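Local coordinates for lactate dehydrogenase (Eimeria maxima, PDB 6CT6), which probably catalyses the reversible, NADH-dependent reduction of pyruvate to lactate, at residues 13-18 with 37-42; 21-26 with 242-247; 81-86 with 127-132. All coordinates share one frame; numbering follows the deposited sequence.

Contact 1 (13-18 with 37-42); sequences ALVGSG and VLFDVV. With NAI (1,4-dihydronicotinamide adenine dinucleotide), chain D.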
loop_
_atom_site.group_PDB
_atom_site.type_symbol
_atom_site.label_atom_id
_atom_site.label_comp_id
_atom_site.label_asym_id
_atom_site.label_seq_id
_atom_site.Cartn_x
_atom_site.Cartn_y
_atom_site.Cartn_z
ATOM N N ALA B 13 11.430 -3.446 -12.284
ATOM C CA ALA B 13 10.331 -3.650 -13.224
ATOM C C ALA B 13 9.284 -4.560 -12.593
ATOM O O ALA B 13 9.578 -5.710 -12.253
ATOM C CB ALA B 13 10.836 -4.250 -14.536
ATOM N N LEU B 14 8.066 -4.047 -12.450
ATOM C CA LEU B 14 6.954 -4.797 -11.874
ATOM C C LEU B 14 6.041 -5.238 -13.018
ATOM O O LEU B 14 5.305 -4.430 -13.591
ATOM C CB LEU B 14 6.218 -3.946 -10.843
ATOM C CG LEU B 14 7.101 -3.365 -9.728
ATOM C CD1 LEU B 14 6.270 -2.610 -8.698
ATOM C CD2 LEU B 14 7.946 -4.438 -9.041
ATOM N N VAL B 15 6.105 -6.523 -13.359
ATOM C CA VAL B 15 5.298 -7.093 -14.436
ATOM C C VAL B 15 3.984 -7.549 -13.811
ATOM O O VAL B 15 3.888 -8.645 -13.254
ATOM C CB VAL B 15 6.028 -8.233 -15.150
ATOM C CG1 VAL B 15 5.110 -8.922 -16.158
ATOM C CG2 VAL B 15 7.253 -7.692 -15.865
ATOM N N GLY B 16 2.964 -6.705 -13.930
ATOM C CA GLY B 16 1.717 -6.870 -13.212
ATOM C C GLY B 16 1.511 -5.688 -12.290
ATOM O O GLY B 16 2.320 -5.462 -11.383
ATOM N N SER B 17 0.450 -4.913 -12.516
ATOM C CA SER B 17 0.214 -3.680 -11.774
ATOM C C SER B 17 -1.099 -3.736 -11.003
ATOM O O SER B 17 -1.748 -2.707 -10.789
ATOM C CB SER B 17 0.233 -2.472 -12.708
ATOM O OG SER B 17 1.471 -2.374 -13.393
ATOM N N GLY B 18 -1.500 -4.928 -10.574
ATOM C CA GLY B 18 -2.689 -5.074 -9.761
ATOM C C GLY B 18 -2.432 -4.793 -8.295
ATOM O O GLY B 18 -1.667 -3.884 -7.949
ATOM N N VAL B 37 9.016 0.763 -12.919
ATOM C CA VAL B 37 8.019 0.740 -13.985
ATOM C C VAL B 37 6.925 -0.246 -13.603
ATOM O O VAL B 37 7.199 -1.422 -13.328
ATOM C CB VAL B 37 8.618 0.395 -15.362
ATOM C CG1 VAL B 37 9.281 -0.978 -15.372
ATOM C CG2 VAL B 37 7.518 0.465 -16.420
ATOM N N LEU B 38 5.691 0.244 -13.575
ATOM C CA LEU B 38 4.507 -0.590 -13.425
ATOM C C LEU B 38 4.025 -0.977 -14.817
ATOM O O LEU B 38 3.491 -0.137 -15.547
ATOM C CB LEU B 38 3.419 0.162 -12.666
ATOM C CG LEU B 38 3.489 0.187 -11.144
ATOM C CD1 LEU B 38 2.545 1.252 -10.621
ATOM C CD2 LEU B 38 3.135 -1.177 -10.578
ATOM N N PHE B 39 4.221 -2.237 -15.191
ATOM C CA PHE B 39 3.806 -2.730 -16.493
ATOM C C PHE B 39 2.542 -3.567 -16.356
ATOM O O PHE B 39 2.408 -4.362 -15.421
ATOM C CB PHE B 39 4.903 -3.565 -17.152
ATOM C CG PHE B 39 4.428 -4.323 -18.356
ATOM C CD1 PHE B 39 4.319 -3.700 -19.588
ATOM C CD2 PHE B 39 4.076 -5.654 -18.251
ATOM C CE1 PHE B 39 3.873 -4.398 -20.695
ATOM C CE2 PHE B 39 3.629 -6.358 -19.353
ATOM C CZ PHE B 39 3.526 -5.729 -20.574
ATOM N N ASP B 40 1.618 -3.388 -17.295
ATOM C CA ASP B 40 0.375 -4.145 -17.278
ATOM C C ASP B 40 -0.197 -4.185 -18.688
ATOM O O ASP B 40 0.210 -3.428 -19.571
ATOM C CB ASP B 40 -0.631 -3.539 -16.296
ATOM C CG ASP B 40 -1.608 -4.564 -15.764
ATOM O OD1 ASP B 40 -1.445 -4.981 -14.600
ATOM O OD2 ASP B 40 -2.534 -4.960 -16.508
ATOM N N VAL B 41 -1.147 -5.097 -18.887
ATOM C CA VAL B 41 -1.842 -5.211 -20.166
ATOM C C VAL B 41 -3.133 -4.399 -20.199
ATOM O O VAL B 41 -3.684 -4.169 -21.286
ATOM C CB VAL B 41 -2.144 -6.686 -20.493
ATOM C CG1 VAL B 41 -0.851 -7.459 -20.675
ATOM C CG2 VAL B 41 -2.998 -7.326 -19.398
ATOM N N VAL B 42 -3.636 -3.971 -19.044
ATOM C CA VAL B 42 -4.802 -3.092 -18.980
ATOM C C VAL B 42 -4.375 -1.707 -19.452
ATOM O O VAL B 42 -3.423 -1.138 -18.895
ATOM C CB VAL B 42 -5.385 -3.038 -17.560
ATOM C CG1 VAL B 42 -6.543 -2.039 -17.481
ATOM C CG2 VAL B 42 -5.845 -4.424 -17.128
HETATM P PA NAI D . -4.356 -8.826 -9.635
HETATM O O1A NAI D . -5.421 -9.412 -10.536
HETATM O O2A NAI D . -4.699 -7.667 -8.730
HETATM O O5B NAI D . -3.133 -8.379 -10.576
HETATM C C5B NAI D . -2.727 -9.182 -11.680
HETATM C C4B NAI D . -2.397 -8.251 -12.833
HETATM O O4B NAI D . -1.679 -8.925 -13.869
HETATM C C3B NAI D . -3.653 -7.673 -13.479
HETATM O O3B NAI D . -3.647 -6.251 -13.339
HETATM C C2B NAI D . -3.567 -8.087 -14.936
HETATM O O2B NAI D . -4.055 -7.086 -15.830
HETATM C C1B NAI D . -2.072 -8.296 -15.085
HETATM N N9A NAI D . -1.655 -9.079 -16.268
HETATM C C8A NAI D . -2.313 -10.050 -16.935
HETATM N N7A NAI D . -1.555 -10.496 -17.975
HETATM C C5A NAI D . -0.404 -9.797 -17.975
HETATM C C6A NAI D . 0.835 -9.746 -18.777
HETATM N N6A NAI D . 1.012 -10.561 -19.837
HETATM N N1A NAI D . 1.788 -8.857 -18.416
HETATM C C2A NAI D . 1.640 -8.032 -17.361
HETATM N N3A NAI D . 0.540 -8.027 -16.595
HETATM C C4A NAI D . -0.485 -8.868 -16.849
HETATM O O3 NAI D . -3.730 -10.027 -8.752
HETATM P PN NAI D . -2.806 -9.843 -7.437
HETATM O O1N NAI D . -3.704 -9.739 -6.228
HETATM O O2N NAI D . -1.773 -8.774 -7.707
HETATM O O5D NAI D . -2.078 -11.280 -7.384
HETATM C C5D NAI D . -1.202 -11.652 -8.442
HETATM C C4D NAI D . -0.741 -13.097 -8.317
HETATM O O4D NAI D . -0.032 -13.312 -7.089
HETATM C C3D NAI D . -1.921 -14.057 -8.317
HETATM O O3D NAI D . -1.609 -15.170 -9.159
HETATM C C2D NAI D . -2.037 -14.493 -6.874
HETATM O O2D NAI D . -2.642 -15.777 -6.720
HETATM C C1D NAI D . -0.572 -14.483 -6.470
HETATM N N1N NAI D . -0.289 -14.509 -5.029
HETATM C C2N NAI D . 0.808 -15.185 -4.684
HETATM C C3N NAI D . 1.229 -15.299 -3.377
HETATM C C7N NAI D . 2.474 -16.095 -3.117
HETATM O O7N NAI D . 3.197 -16.386 -4.058
HETATM N N7N NAI D . 2.761 -16.484 -1.881
HETATM C C4N NAI D . 0.465 -14.649 -2.255
HETATM C C5N NAI D . -0.712 -13.940 -2.750
HETATM C C6N NAI D . -1.036 -13.889 -4.106
#

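Contact 2 (21-26 with 242-247); sequences GGTMAF and AYYAPG. With NAI (1,4-dihydronicotinamide adenine dinucleotide), chain D.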
loop_
_atom_site.group_PDB
_atom_site.type_symbol
_atom_site.label_atom_id
_atom_site.label_comp_id
_atom_site.label_asym_id
_atom_site.label_seq_id
_atom_site.Cartn_x
_atom_site.Cartn_y
_atom_site.Cartn_z
ATOM N N GLY B 21 1.339 -5.672 -7.242
ATOM C CA GLY B 21 2.240 -4.785 -7.962
ATOM C C GLY B 21 2.193 -3.360 -7.443
ATOM O O GLY B 21 3.233 -2.727 -7.239
ATOM N N GLY B 22 0.987 -2.842 -7.208
ATOM C CA GLY B 22 0.862 -1.491 -6.680
ATOM C C GLY B 22 1.465 -1.362 -5.296
ATOM O O GLY B 22 2.149 -0.383 -4.990
ATOM N N THR B 23 1.204 -2.347 -4.436
ATOM C CA THR B 23 1.808 -2.373 -3.109
ATOM C C THR B 23 3.327 -2.290 -3.192
ATOM O O THR B 23 3.960 -1.549 -2.430
ATOM C CB THR B 23 1.378 -3.648 -2.375
ATOM O OG1 THR B 23 -0.033 -3.606 -2.131
ATOM C CG2 THR B 23 2.119 -3.810 -1.049
ATOM N N MET B 24 3.932 -3.046 -4.111
ATOM C CA MET B 24 5.388 -3.066 -4.210
ATOM C C MET B 24 5.926 -1.744 -4.745
ATOM O O MET B 24 6.988 -1.280 -4.311
ATOM C CB MET B 24 5.831 -4.234 -5.091
ATOM C CG MET B 24 5.533 -5.604 -4.481
ATOM S SD MET B 24 6.175 -7.002 -5.427
ATOM C CE MET B 24 5.266 -6.852 -6.969
ATOM N N ALA B 25 5.212 -1.120 -5.684
ATOM C CA ALA B 25 5.625 0.191 -6.176
ATOM C C ALA B 25 5.564 1.233 -5.066
ATOM O O ALA B 25 6.449 2.089 -4.956
ATOM C CB ALA B 25 4.741 0.607 -7.352
ATOM N N PHE B 26 4.518 1.178 -4.244
ATOM C CA PHE B 26 4.415 2.037 -3.070
ATOM C C PHE B 26 5.633 1.873 -2.165
ATOM O O PHE B 26 6.194 2.860 -1.675
ATOM C CB PHE B 26 3.120 1.695 -2.329
ATOM C CG PHE B 26 2.747 2.654 -1.230
ATOM C CD1 PHE B 26 2.971 4.019 -1.343
ATOM C CD2 PHE B 26 2.115 2.181 -0.090
ATOM C CE1 PHE B 26 2.592 4.879 -0.323
ATOM C CE2 PHE B 26 1.738 3.033 0.922
ATOM C CZ PHE B 26 1.974 4.382 0.810
ATOM N N ALA B 242 -4.595 -11.892 -0.332
ATOM C CA ALA B 242 -3.704 -10.996 0.396
ATOM C C ALA B 242 -2.786 -10.254 -0.566
ATOM O O ALA B 242 -2.391 -10.778 -1.611
ATOM C CB ALA B 242 -2.865 -11.781 1.408
ATOM N N TYR B 243 -2.429 -9.018 -0.202
ATOM C CA TYR B 243 -1.459 -8.277 -1.005
ATOM C C TYR B 243 -0.459 -7.436 -0.225
ATOM O O TYR B 243 0.592 -7.117 -0.790
ATOM C CB TYR B 243 -2.167 -7.375 -2.031
ATOM C CG TYR B 243 -3.325 -6.533 -1.528
ATOM C CD1 TYR B 243 -3.152 -5.190 -1.206
ATOM C CD2 TYR B 243 -4.604 -7.070 -1.423
ATOM C CE1 TYR B 243 -4.217 -4.415 -0.774
ATOM C CE2 TYR B 243 -5.671 -6.301 -0.993
ATOM C CZ TYR B 243 -5.471 -4.978 -0.669
ATOM O OH TYR B 243 -6.533 -4.214 -0.241
ATOM N N TYR B 244 -0.695 -7.082 1.041
ATOM C CA TYR B 244 0.298 -6.288 1.762
ATOM C C TYR B 244 1.515 -7.130 2.132
ATOM O O TYR B 244 2.635 -6.845 1.694
ATOM C CB TYR B 244 -0.330 -5.649 3.000
ATOM C CG TYR B 244 -1.266 -4.522 2.646
ATOM C CD1 TYR B 244 -0.783 -3.350 2.080
ATOM C CD2 TYR B 244 -2.632 -4.635 2.858
ATOM C CE1 TYR B 244 -1.633 -2.320 1.742
ATOM C CE2 TYR B 244 -3.491 -3.609 2.525
ATOM C CZ TYR B 244 -2.986 -2.454 1.966
ATOM O OH TYR B 244 -3.832 -1.427 1.630
ATOM N N ALA B 245 1.319 -8.174 2.935
ATOM C CA ALA B 245 2.448 -9.020 3.310
ATOM C C ALA B 245 3.110 -9.681 2.107
ATOM O O ALA B 245 4.348 -9.787 2.103
ATOM C CB ALA B 245 1.996 -10.068 4.335
ATOM N N PRO B 246 2.384 -10.144 1.082
ATOM C CA PRO B 246 3.077 -10.675 -0.106
ATOM C C PRO B 246 3.967 -9.659 -0.803
ATOM O O PRO B 246 5.079 -10.007 -1.226
ATOM C CB PRO B 246 1.919 -11.127 -1.009
ATOM C CG PRO B 246 0.808 -11.425 -0.075
ATOM C CD PRO B 246 0.946 -10.463 1.071
ATOM N N GLY B 247 3.507 -8.414 -0.954
ATOM C CA GLY B 247 4.311 -7.416 -1.641
ATOM C C GLY B 247 5.569 -7.055 -0.872
ATOM O O GLY B 247 6.649 -6.915 -1.455
HETATM P PA NAI D . -4.356 -8.826 -9.635
HETATM O O1A NAI D . -5.421 -9.412 -10.536
HETATM O O2A NAI D . -4.699 -7.667 -8.730
HETATM O O5B NAI D . -3.133 -8.379 -10.576
HETATM C C5B NAI D . -2.727 -9.182 -11.680
HETATM C C4B NAI D . -2.397 -8.251 -12.833
HETATM O O4B NAI D . -1.679 -8.925 -13.869
HETATM C C3B NAI D . -3.653 -7.673 -13.479
HETATM O O3B NAI D . -3.647 -6.251 -13.339
HETATM C C2B NAI D . -3.567 -8.087 -14.936
HETATM O O2B NAI D . -4.055 -7.086 -15.830
HETATM C C1B NAI D . -2.072 -8.296 -15.085
HETATM N N9A NAI D . -1.655 -9.079 -16.268
HETATM C C8A NAI D . -2.313 -10.050 -16.935
HETATM N N7A NAI D . -1.555 -10.496 -17.975
HETATM C C5A NAI D . -0.404 -9.797 -17.975
HETATM C C6A NAI D . 0.835 -9.746 -18.777
HETATM N N6A NAI D . 1.012 -10.561 -19.837
HETATM N N1A NAI D . 1.788 -8.857 -18.416
HETATM C C2A NAI D . 1.640 -8.032 -17.361
HETATM N N3A NAI D . 0.540 -8.027 -16.595
HETATM C C4A NAI D . -0.485 -8.868 -16.849
HETATM O O3 NAI D . -3.730 -10.027 -8.752
HETATM P PN NAI D . -2.806 -9.843 -7.437
HETATM O O1N NAI D . -3.704 -9.739 -6.228
HETATM O O2N NAI D . -1.773 -8.774 -7.707
HETATM O O5D NAI D . -2.078 -11.280 -7.384
HETATM C C5D NAI D . -1.202 -11.652 -8.442
HETATM C C4D NAI D . -0.741 -13.097 -8.317
HETATM O O4D NAI D . -0.032 -13.312 -7.089
HETATM C C3D NAI D . -1.921 -14.057 -8.317
HETATM O O3D NAI D . -1.609 -15.170 -9.159
HETATM C C2D NAI D . -2.037 -14.493 -6.874
HETATM O O2D NAI D . -2.642 -15.777 -6.720
HETATM C C1D NAI D . -0.572 -14.483 -6.470
HETATM N N1N NAI D . -0.289 -14.509 -5.029
HETATM C C2N NAI D . 0.808 -15.185 -4.684
HETATM C C3N NAI D . 1.229 -15.299 -3.377
HETATM C C7N NAI D . 2.474 -16.095 -3.117
HETATM O O7N NAI D . 3.197 -16.386 -4.058
HETATM N N7N NAI D . 2.761 -16.484 -1.881
HETATM C C4N NAI D . 0.465 -14.649 -2.255
HETATM C C5N NAI D . -0.712 -13.940 -2.750
HETATM C C6N NAI D . -1.036 -13.889 -4.106
#

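Contact 3 (81-86 with 127-132); sequences VIITAG and IINITN. With NAI (1,4-dihydronicotinamide adenine dinucleotide), chain D.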
loop_
_atom_site.group_PDB
_atom_site.type_symbol
_atom_site.label_atom_id
_atom_site.label_comp_id
_atom_site.label_asym_id
_atom_site.label_seq_id
_atom_site.Cartn_x
_atom_site.Cartn_y
_atom_site.Cartn_z
ATOM N N VAL B 81 13.122 -7.895 -11.795
ATOM C CA VAL B 81 11.770 -8.060 -12.320
ATOM C C VAL B 81 10.978 -8.863 -11.295
ATOM O O VAL B 81 11.406 -9.953 -10.893
ATOM C CB VAL B 81 11.762 -8.766 -13.689
ATOM C CG1 VAL B 81 10.336 -8.922 -14.209
ATOM C CG2 VAL B 81 12.610 -8.006 -14.707
ATOM N N ILE B 82 9.836 -8.327 -10.868
ATOM C CA ILE B 82 8.931 -9.021 -9.955
ATOM C C ILE B 82 7.607 -9.228 -10.681
ATOM O O ILE B 82 6.971 -8.259 -11.115
ATOM C CB ILE B 82 8.726 -8.252 -8.638
ATOM C CG1 ILE B 82 10.073 -7.801 -8.055
ATOM C CG2 ILE B 82 8.011 -9.142 -7.634
ATOM C CD1 ILE B 82 9.961 -6.955 -6.789
ATOM N N ILE B 83 7.184 -10.488 -10.798
ATOM C CA ILE B 83 6.079 -10.885 -11.670
ATOM C C ILE B 83 4.849 -11.180 -10.823
ATOM O O ILE B 83 4.872 -12.075 -9.968
ATOM C CB ILE B 83 6.438 -12.113 -12.521
ATOM C CG1 ILE B 83 7.636 -11.823 -13.423
ATOM C CG2 ILE B 83 5.243 -12.545 -13.378
ATOM C CD1 ILE B 83 8.301 -13.076 -13.968
ATOM N N THR B 84 3.767 -10.447 -11.081
ATOM C CA THR B 84 2.450 -10.786 -10.560
ATOM C C THR B 84 1.421 -10.932 -11.678
ATOM O O THR B 84 0.217 -10.977 -11.400
ATOM C CB THR B 84 1.987 -9.732 -9.547
ATOM O OG1 THR B 84 1.934 -8.444 -10.168
ATOM C CG2 THR B 84 2.919 -9.684 -8.337
ATOM N N ALA B 85 1.869 -11.005 -12.930
ATOM C CA ALA B 85 0.961 -11.074 -14.068
ATOM C C ALA B 85 0.099 -12.329 -14.018
ATOM O O ALA B 85 0.545 -13.397 -13.591
ATOM C CB ALA B 85 1.761 -11.048 -15.371
ATOM N N GLY B 86 -1.139 -12.197 -14.471
ATOM C CA GLY B 86 -2.033 -13.331 -14.575
ATOM C C GLY B 86 -3.480 -12.905 -14.596
ATOM O O GLY B 86 -3.844 -11.792 -14.210
ATOM N N ILE B 127 15.120 -12.220 -11.127
ATOM C CA ILE B 127 13.687 -12.393 -11.358
ATOM C C ILE B 127 13.047 -13.050 -10.142
ATOM O O ILE B 127 13.504 -14.102 -9.681
ATOM C CB ILE B 127 13.418 -13.223 -12.627
ATOM C CG1 ILE B 127 14.024 -12.526 -13.844
ATOM C CG2 ILE B 127 11.922 -13.414 -12.852
ATOM C CD1 ILE B 127 15.176 -13.280 -14.435
ATOM N N ILE B 128 11.981 -12.431 -9.640
ATOM C CA ILE B 128 11.173 -12.968 -8.547
ATOM C C ILE B 128 9.756 -13.157 -9.076
ATOM O O ILE B 128 9.115 -12.186 -9.496
ATOM C CB ILE B 128 11.159 -12.033 -7.326
ATOM C CG1 ILE B 128 12.576 -11.766 -6.806
ATOM C CG2 ILE B 128 10.274 -12.618 -6.223
ATOM C CD1 ILE B 128 12.659 -10.550 -5.887
ATOM N N ASN B 129 9.253 -14.388 -9.034
ATOM C CA ASN B 129 7.873 -14.646 -9.423
ATOM C C ASN B 129 6.983 -14.768 -8.196
ATOM O O ASN B 129 7.406 -15.273 -7.153
ATOM C CB ASN B 129 7.734 -15.917 -10.261
ATOM C CG ASN B 129 6.304 -16.147 -10.714
ATOM O OD1 ASN B 129 5.769 -15.373 -11.506
ATOM N ND2 ASN B 129 5.670 -17.194 -10.193
ATOM N N ILE B 130 5.741 -14.311 -8.339
ATOM C CA ILE B 130 4.744 -14.416 -7.282
ATOM C C ILE B 130 3.525 -15.172 -7.804
ATOM O O ILE B 130 2.835 -15.850 -7.036
ATOM C CB ILE B 130 4.357 -13.020 -6.753
ATOM C CG1 ILE B 130 5.587 -12.305 -6.180
ATOM C CG2 ILE B 130 3.280 -13.133 -5.680
ATOM C CD1 ILE B 130 5.353 -10.839 -5.844
ATOM N N THR B 131 3.262 -15.086 -9.110
ATOM C CA THR B 131 2.036 -15.643 -9.681
ATOM C C THR B 131 1.876 -17.124 -9.339
ATOM O O THR B 131 2.812 -17.916 -9.482
ATOM C CB THR B 131 2.040 -15.454 -11.201
ATOM O OG1 THR B 131 2.113 -14.059 -11.513
ATOM C CG2 THR B 131 0.781 -16.047 -11.835
ATOM N N ASN B 132 0.671 -17.494 -8.901
ATOM C CA ASN B 132 0.345 -18.878 -8.534
ATOM C C ASN B 132 -0.121 -19.726 -9.724
ATOM O O ASN B 132 -0.594 -19.179 -10.723
ATOM C CB ASN B 132 -0.752 -18.894 -7.467
ATOM C CG ASN B 132 -0.210 -18.739 -6.063
ATOM O OD1 ASN B 132 0.847 -19.274 -5.729
ATOM N ND2 ASN B 132 -0.938 -18.003 -5.229
HETATM P PA NAI D . -4.356 -8.826 -9.635
HETATM O O1A NAI D . -5.421 -9.412 -10.536
HETATM O O2A NAI D . -4.699 -7.667 -8.730
HETATM O O5B NAI D . -3.133 -8.379 -10.576
HETATM C C5B NAI D . -2.727 -9.182 -11.680
HETATM C C4B NAI D . -2.397 -8.251 -12.833
HETATM O O4B NAI D . -1.679 -8.925 -13.869
HETATM C C3B NAI D . -3.653 -7.673 -13.479
HETATM O O3B NAI D . -3.647 -6.251 -13.339
HETATM C C2B NAI D . -3.567 -8.087 -14.936
HETATM O O2B NAI D . -4.055 -7.086 -15.830
HETATM C C1B NAI D . -2.072 -8.296 -15.085
HETATM N N9A NAI D . -1.655 -9.079 -16.268
HETATM C C8A NAI D . -2.313 -10.050 -16.935
HETATM N N7A NAI D . -1.555 -10.496 -17.975
HETATM C C5A NAI D . -0.404 -9.797 -17.975
HETATM C C6A NAI D . 0.835 -9.746 -18.777
HETATM N N6A NAI D . 1.012 -10.561 -19.837
HETATM N N1A NAI D . 1.788 -8.857 -18.416
HETATM C C2A NAI D . 1.640 -8.032 -17.361
HETATM N N3A NAI D . 0.540 -8.027 -16.595
HETATM C C4A NAI D . -0.485 -8.868 -16.849
HETATM O O3 NAI D . -3.730 -10.027 -8.752
HETATM P PN NAI D . -2.806 -9.843 -7.437
HETATM O O1N NAI D . -3.704 -9.739 -6.228
HETATM O O2N NAI D . -1.773 -8.774 -7.707
HETATM O O5D NAI D . -2.078 -11.280 -7.384
HETATM C C5D NAI D . -1.202 -11.652 -8.442
HETATM C C4D NAI D . -0.741 -13.097 -8.317
HETATM O O4D NAI D . -0.032 -13.312 -7.089
HETATM C C3D NAI D . -1.921 -14.057 -8.317
HETATM O O3D NAI D . -1.609 -15.170 -9.159
HETATM C C2D NAI D . -2.037 -14.493 -6.874
HETATM O O2D NAI D . -2.642 -15.777 -6.720
HETATM C C1D NAI D . -0.572 -14.483 -6.470
HETATM N N1N NAI D . -0.289 -14.509 -5.029
HETATM C C2N NAI D . 0.808 -15.185 -4.684
HETATM C C3N NAI D . 1.229 -15.299 -3.377
HETATM C C7N NAI D . 2.474 -16.095 -3.117
HETATM O O7N NAI D . 3.197 -16.386 -4.058
HETATM N N7N NAI D . 2.761 -16.484 -1.881
HETATM C C4N NAI D . 0.465 -14.649 -2.255
HETATM C C5N NAI D . -0.712 -13.940 -2.750
HETATM C C6N NAI D . -1.036 -13.889 -4.106
#

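Contact 1 (13-18 with 37-42)
Ala-13, Leu-14 and Val-15 pair with Val-37, Leu-38 and Phe-39 as neighbouring parallel strands at the start of the nucleotide-binding domain. The strands are joined by helix 19-31, so this is a beta-alpha-beta crossover. Their axes lie 14° from parallel. Leu-14 N donates to Val-37 O, and Leu-14 O accepts from Phe-39 N at 2.9 Å. Gly-16 N then reaches Phe-39 O at 2.8 Å, just past the end of the first strand.

The side chains pack on both faces of the sheet. On one, CD1 of Leu-14 crosses CD2 of Leu-38 at 3.9 Å, beneath helix 19-31. On the other, Val-15 and Phe-39 lie side by side and point the same way. Phe-39 CG is anti to its backbone N (chi1 168°), and CE2 comes within 3.2 Å of adenine N1A of NADH. N1A sits at the edge of the phenyl ring.

Beyond the strands, Ser-17 turns its OG to Phe-39 O in a weak hydrogen bond. Its backbone N binds Asp-40 OD1 at 2.8 Å, using the anti lone pair of that oxygen. OD1 also accepts from ribose O3B, and OD2 takes ribose O2B at 2.7 Å. OD2 further accepts from Val-42 N at 2.9 Å, closing an Asx turn. The carboxylate is thus held by protein amides while it grips both ribose hydroxyls. Gly-18, the N-cap of the next helix, brings its CA to 3.4 Å from NADH O5B. A glycine-rich turn plus an acidic residue ending the second strand is the hallmark of an NAD-binding Rossmann fold.

Contact 2 (21-26 with 242-247)
The ring of Tyr-243 meets Thr-23 at its edge: OG1 lies in the ring plane, 3.6 Å from CD1. The ring of Tyr-244 has Tyr-243 CE1 over one face, 3.4 Å above the plane and offset toward the rim. The Tyr-244 ring also meets the ring of Phe-26 of the second subunit. These groups sit where the first helix of the Rossmann domain, 19-31, packs against the start of helix 244-259 of the C-terminal domain. The contact is therefore an interdomain one in the lactate/malate dehydrogenase fold, and it is completed at the dimer interface.

No hydrogen bond spans the two segments. Thr-23 OG1 is anti to the carbonyl carbon (chi1 -66°) and bonds back to Met-19 O in its own helix. The methyl CG2 turns instead to the other backbone, lying 3.7 Å from Tyr-243 O and 4.1 Å from Tyr-244 O. The Thr-23 and Tyr-243 side chains cross at about a right angle.

Tyr-243 is the N-cap of helix 244-259. Asp-52 of the second subunit accepts hydrogen bonds from the amides of Tyr-243, Tyr-244 and Ala-245, so a carboxylate of another chain sits at this helix start. Toward the active site, Pro-246 CG lies 3.9 Å from nicotinamide C4N, the carbon that carries the transferable hydride, and Ala-242 touches oxamate. The helices come close at Gly-247, which has no side chain: its CA is 5.2 Å from the CA of Met-24. There the Met-24 side chain passes alongside the helix backbone, with CG 3.5 Å from Gly-247 O.

Contact 3 (81-86 with 127-132)
The NADH pocket runs along the ends of two adjoining parallel strands, where Ile-83 and Thr-84 meet Ile-130 and Thr-131. Ile-128 N donates to Val-81 O at 2.8 Å, and Ile-128 O takes Ile-83 N. Ile-130 N continues the series to Ile-83 O at 2.9 Å. Past the strands, Thr-131 OG1 donates to Ala-85 O at 2.7 Å, tilted 29° from the carbonyl plane. This bond ties the two cofactor-binding loops together.

Ile-130 works on two sides. CD1 packs against Ile-82 CG2 at 3.6 Å, while CG2, anti to the backbone N, reaches nicotinamide C2N at 3.4 Å. Ala-85 CB lies 3.5 Å from adenine C4A. Asn-132 holds the nicotinamide ribose, its N donating to O3D and its ND2 to O2D at 3.2 Å. ND2 also binds oxamate, so one amide group contacts both cofactor and substrate analogue. Asn-129 ND2 donates to Thr-131 O at 3.0 Å, a bond that spans the turn leading to Asn-132.

Helices 19-31 and 244-259 cover the face that carries Ile-82 and Ile-128, and Ile-130 packs against the same two helices. Helix 104-121 covers Ile-83 and Asn-129 on the other. Strands 11-15 and 152-155 flank the pair.

In the fold
All three contacts touch the same NADH. Contact 1 holds the adenosine end and contact 3 reaches from the adenine to the nicotinamide and its ribose. Contact 2 adds a wall beside the nicotinamide. Contacts 1 and 3 are neighbours in one sheet, their centres about 10 Å apart, and are probably joined by hydrogen bonds from Thr-84 N to Val-15 O (2.8 Å) and from Val-15 N to Ile-82 O. Contact 2 lies about 12 Å from each, centre to centre. Helix 19-31 links it to both: Leu-14 CD1 packs 3.4 Å from Gly-21 O, and Met-24 SD lies 3.6 Å from Ile-82 CG2. Contacts 2 and 3 meet at the oxamate, which each reaches through one residue.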